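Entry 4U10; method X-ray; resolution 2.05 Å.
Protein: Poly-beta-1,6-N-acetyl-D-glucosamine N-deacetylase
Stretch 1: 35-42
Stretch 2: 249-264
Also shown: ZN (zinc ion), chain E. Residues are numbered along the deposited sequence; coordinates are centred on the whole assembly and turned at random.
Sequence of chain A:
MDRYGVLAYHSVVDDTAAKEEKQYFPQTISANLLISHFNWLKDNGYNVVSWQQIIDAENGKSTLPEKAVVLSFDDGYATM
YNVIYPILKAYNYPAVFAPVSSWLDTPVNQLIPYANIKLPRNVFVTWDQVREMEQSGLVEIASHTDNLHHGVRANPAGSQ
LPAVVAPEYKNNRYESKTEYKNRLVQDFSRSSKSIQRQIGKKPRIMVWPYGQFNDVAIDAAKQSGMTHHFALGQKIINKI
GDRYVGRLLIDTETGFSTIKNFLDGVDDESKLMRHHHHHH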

# COMPACT_ATOMS: atom_id res chain seq x y z
N ILE A 35 -3.52 -11.08 14.12
CA ILE A 35 -4.64 -12.08 14.43
C ILE A 35 -5.65 -11.48 15.37
O ILE A 35 -6.88 -11.69 15.24
CB ILE A 35 -4.02 -13.40 14.95
CG1 ILE A 35 -3.33 -14.09 13.77
CG2 ILE A 35 -5.06 -14.32 15.63
CD1 ILE A 35 -2.38 -15.25 14.11
N SER A 36 -5.16 -10.63 16.29
CA SER A 36 -6.02 -10.02 17.28
C SER A 36 -6.94 -9.02 16.63
O SER A 36 -8.16 -8.91 16.99
CB SER A 36 -5.21 -9.41 18.45
OG SER A 36 -4.80 -8.10 18.19
N HIS A 37 -6.39 -8.27 15.68
CA HIS A 37 -7.20 -7.40 14.90
C HIS A 37 -8.24 -8.21 14.07
O HIS A 37 -9.37 -7.83 14.00
CB HIS A 37 -6.35 -6.55 13.96
CG HIS A 37 -5.48 -5.58 14.66
ND1 HIS A 37 -4.50 -4.88 14.00
CD2 HIS A 37 -5.38 -5.21 15.95
CE1 HIS A 37 -3.88 -4.08 14.84
NE2 HIS A 37 -4.39 -4.27 16.04
N PHE A 38 -7.80 -9.28 13.42
CA PHE A 38 -8.66 -10.11 12.53
C PHE A 38 -9.79 -10.74 13.29
O PHE A 38 -10.92 -10.80 12.81
CB PHE A 38 -7.85 -11.22 11.87
CG PHE A 38 -7.03 -10.75 10.71
CD1 PHE A 38 -6.83 -9.39 10.47
CD2 PHE A 38 -6.40 -11.66 9.90
CE1 PHE A 38 -6.04 -8.96 9.40
CE2 PHE A 38 -5.62 -11.23 8.85
CZ PHE A 38 -5.46 -9.88 8.58
N ASN A 39 -9.46 -11.20 14.49
CA ASN A 39 -10.49 -11.63 15.47
C ASN A 39 -11.42 -10.54 15.99
O ASN A 39 -12.60 -10.78 16.14
CB ASN A 39 -9.79 -12.25 16.67
CG ASN A 39 -9.23 -13.59 16.35
OD1 ASN A 39 -9.64 -14.24 15.38
ND2 ASN A 39 -8.26 -14.03 17.16
N TRP A 40 -10.89 -9.37 16.32
CA TRP A 40 -11.67 -8.30 16.86
C TRP A 40 -12.64 -7.80 15.80
O TRP A 40 -13.80 -7.47 16.13
CB TRP A 40 -10.79 -7.16 17.32
CG TRP A 40 -11.58 -6.12 17.94
CD1 TRP A 40 -11.92 -6.03 19.26
CD2 TRP A 40 -12.24 -5.01 17.28
NE1 TRP A 40 -12.70 -4.93 19.47
CE2 TRP A 40 -12.93 -4.29 18.28
CE3 TRP A 40 -12.30 -4.56 15.95
CZ2 TRP A 40 -13.68 -3.14 18.00
CZ3 TRP A 40 -13.04 -3.40 15.67
CH2 TRP A 40 -13.72 -2.71 16.69
N LEU A 41 -12.19 -7.74 14.53
CA LEU A 41 -13.08 -7.28 13.48
C LEU A 41 -14.27 -8.23 13.38
O LEU A 41 -15.41 -7.77 13.38
CB LEU A 41 -12.37 -7.19 12.10
CG LEU A 41 -11.22 -6.19 11.95
CD1 LEU A 41 -10.43 -6.44 10.69
CD2 LEU A 41 -11.80 -4.80 11.96
N LYS A 42 -14.02 -9.53 13.30
CA LYS A 42 -15.12 -10.48 12.98
C LYS A 42 -16.06 -10.62 14.19
O LYS A 42 -17.27 -10.86 14.00
CB LYS A 42 -14.61 -11.86 12.59
CG LYS A 42 -14.15 -12.74 13.76
CD LYS A 42 -13.49 -13.99 13.20
CE LYS A 42 -13.34 -15.13 14.20
NZ LYS A 42 -12.55 -14.71 15.38
N LEU A 249 -3.38 4.05 9.73
CA LEU A 249 -2.03 3.47 9.81
C LEU A 249 -1.85 2.62 11.04
O LEU A 249 -1.92 3.14 12.15
CB LEU A 249 -0.97 4.58 9.82
CG LEU A 249 0.50 4.19 9.93
CD1 LEU A 249 0.88 3.33 8.76
CD2 LEU A 249 1.43 5.39 10.02
N ILE A 250 -1.60 1.33 10.86
CA ILE A 250 -1.47 0.43 11.97
C ILE A 250 -0.05 0.50 12.56
O ILE A 250 0.94 0.52 11.85
CB ILE A 250 -1.79 -1.02 11.53
CG1 ILE A 250 -3.20 -1.13 10.88
CG2 ILE A 250 -1.67 -1.95 12.71
CD1 ILE A 250 -4.36 -0.93 11.85
N ASP A 251 0.07 0.49 13.87
CA ASP A 251 1.39 0.28 14.49
C ASP A 251 1.25 -0.64 15.70
O ASP A 251 0.11 -1.08 16.05
CB ASP A 251 2.05 1.62 14.87
CG ASP A 251 1.14 2.52 15.74
OD1 ASP A 251 0.64 2.10 16.81
OD2 ASP A 251 0.99 3.69 15.37
N THR A 252 2.38 -0.94 16.34
CA THR A 252 2.37 -1.83 17.51
C THR A 252 1.54 -1.33 18.67
O THR A 252 1.29 -2.13 19.54
CB THR A 252 3.74 -2.05 18.10
OG1 THR A 252 4.26 -0.77 18.37
CG2 THR A 252 4.64 -2.78 17.18
N GLU A 253 1.15 -0.05 18.70
CA GLU A 253 0.23 0.48 19.74
C GLU A 253 -1.23 0.53 19.32
O GLU A 253 -2.08 1.04 20.05
CB GLU A 253 0.60 1.89 20.18
CG GLU A 253 1.56 1.94 21.36
CD GLU A 253 2.99 1.72 20.93
OE1 GLU A 253 3.82 2.66 21.10
OE2 GLU A 253 3.28 0.61 20.41
N THR A 254 -1.53 -0.02 18.16
CA THR A 254 -2.89 -0.05 17.72
C THR A 254 -3.63 -1.21 18.44
O THR A 254 -3.49 -2.38 18.09
CB THR A 254 -3.04 -0.17 16.19
OG1 THR A 254 -2.23 0.80 15.54
CG2 THR A 254 -4.54 0.04 15.80
N GLY A 255 -4.39 -0.84 19.46
CA GLY A 255 -5.25 -1.78 20.19
C GLY A 255 -6.67 -1.68 19.71
O GLY A 255 -6.98 -0.94 18.77
N PHE A 256 -7.54 -2.44 20.36
CA PHE A 256 -8.96 -2.46 19.94
C PHE A 256 -9.65 -1.07 20.01
O PHE A 256 -10.45 -0.67 19.12
CB PHE A 256 -9.71 -3.48 20.78
CG PHE A 256 -9.18 -4.88 20.66
CD1 PHE A 256 -8.40 -5.28 19.56
CD2 PHE A 256 -9.50 -5.83 21.62
CE1 PHE A 256 -7.93 -6.56 19.46
CE2 PHE A 256 -9.04 -7.14 21.50
CZ PHE A 256 -8.25 -7.50 20.42
N SER A 257 -9.34 -0.29 21.03
CA SER A 257 -10.09 0.97 21.18
C SER A 257 -9.74 1.93 20.03
O SER A 257 -10.62 2.63 19.47
CB SER A 257 -9.83 1.60 22.52
OG SER A 257 -8.47 1.96 22.61
N THR A 258 -8.46 1.93 19.66
CA THR A 258 -7.98 2.66 18.47
C THR A 258 -8.77 2.23 17.20
O THR A 258 -9.32 3.07 16.48
CB THR A 258 -6.48 2.40 18.24
OG1 THR A 258 -5.77 2.39 19.49
CG2 THR A 258 -5.86 3.46 17.36
N ILE A 259 -8.83 0.93 16.94
CA ILE A 259 -9.50 0.45 15.74
C ILE A 259 -10.98 0.78 15.80
O ILE A 259 -11.56 1.19 14.80
CB ILE A 259 -9.29 -1.07 15.52
CG1 ILE A 259 -7.84 -1.32 15.11
CG2 ILE A 259 -10.20 -1.64 14.43
CD1 ILE A 259 -7.45 -2.78 15.08
N LYS A 260 -11.58 0.59 16.96
CA LYS A 260 -12.99 0.89 17.15
C LYS A 260 -13.31 2.35 16.92
O LYS A 260 -14.26 2.67 16.21
CB LYS A 260 -13.45 0.50 18.56
CG LYS A 260 -14.87 0.93 18.86
CD LYS A 260 -15.35 0.39 20.20
CE LYS A 260 -16.87 0.51 20.32
NZ LYS A 260 -17.30 0.34 21.74
N ASN A 261 -12.55 3.23 17.53
CA ASN A 261 -12.82 4.66 17.36
C ASN A 261 -12.70 5.09 15.92
O ASN A 261 -13.51 5.85 15.39
CB ASN A 261 -11.92 5.47 18.27
CG ASN A 261 -12.26 5.21 19.73
OD1 ASN A 261 -13.37 4.72 20.04
ND2 ASN A 261 -11.31 5.48 20.63
N PHE A 262 -11.71 4.55 15.24
CA PHE A 262 -11.57 4.82 13.82
C PHE A 262 -12.77 4.34 13.02
O PHE A 262 -13.36 5.07 12.26
CB PHE A 262 -10.32 4.14 13.28
CG PHE A 262 -10.04 4.46 11.87
CD1 PHE A 262 -9.30 5.59 11.54
CD2 PHE A 262 -10.53 3.66 10.87
CE1 PHE A 262 -9.03 5.88 10.22
CE2 PHE A 262 -10.25 3.93 9.54
CZ PHE A 262 -9.50 5.04 9.22
N LEU A 263 -13.08 3.06 13.16
CA LEU A 263 -14.14 2.48 12.37
C LEU A 263 -15.50 3.05 12.79
O LEU A 263 -16.44 2.99 12.01
CB LEU A 263 -14.09 0.95 12.43
CG LEU A 263 -12.83 0.38 11.75
CD1 LEU A 263 -12.84 -1.14 11.83
CD2 LEU A 263 -12.72 0.81 10.28
N ASP A 264 -15.60 3.58 14.02
CA ASP A 264 -16.76 4.41 14.41
C ASP A 264 -16.68 5.74 13.69
O ASP A 264 -17.70 6.30 13.35
CB ASP A 264 -16.80 4.67 15.93
CG ASP A 264 -17.33 3.50 16.73
OD1 ASP A 264 -18.18 2.75 16.22
OD2 ASP A 264 -16.92 3.32 17.89
ZN ZN E . -13.18 -14.63 17.77

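The imidazole of His37 is held in two ways at once: it hydrogen-bonds through its edge to a backbone carbonyl while a methyl group sits on its face. His37 NE2 donates to Thr254 O at 2.9 Å, with an N-H...O angle of 161°, the one hydrogen bond between the stretches. Ile259 CD1 lies over the ring, 3.4 Å from its centroid and 15° off the normal, a close CH-pi contact. Ile250 CG2 meets the ring near its plane, 3.7 Å from His37 CE1. Because ND1 is hydrogen-bonded elsewhere in the structure, both ring nitrogens are satisfied within this buried setting.

The carbonyl that receives the bond belongs to a type I turn, Asp251 to Thr254, closed by Thr254 N to Asp251 O (2.9 Å) and braced by Asp251 N to Thr254 OG1 (2.9 Å). Gly255 follows as the N-cap, and helix 256-263 runs from there, its direction 47° from that of helix 35-42.

One helical turn beyond Ser36, Trp40 covers the start of the second helix. Its five-membered ring and the Phe256 ring form an offset stack, centroids 4.2 Å apart and planes inclined by 27°; Trp40 CD1 comes within 3.3 Å of Phe256 CG. Each residue also places its CB over the other's ring: Trp40 CB is 4.0 Å from the Phe256 centroid, and Phe256 CB is 3.9 Å from the centroid of the Trp40 five-membered ring. Farther along the indole, Trp40 CZ3 packs against Ile259 CG2 (3.6 Å), and Trp40 CZ2 touches Lys260 CB (3.7 Å), whose side chain then leads away.

Leu41 extends the apolar surface, with its CD2 3.8 Å from Leu263 CD1. Ile259 thus touches His37, Trp40 and Leu41, linking the polar anchor to the hydrophobic packing.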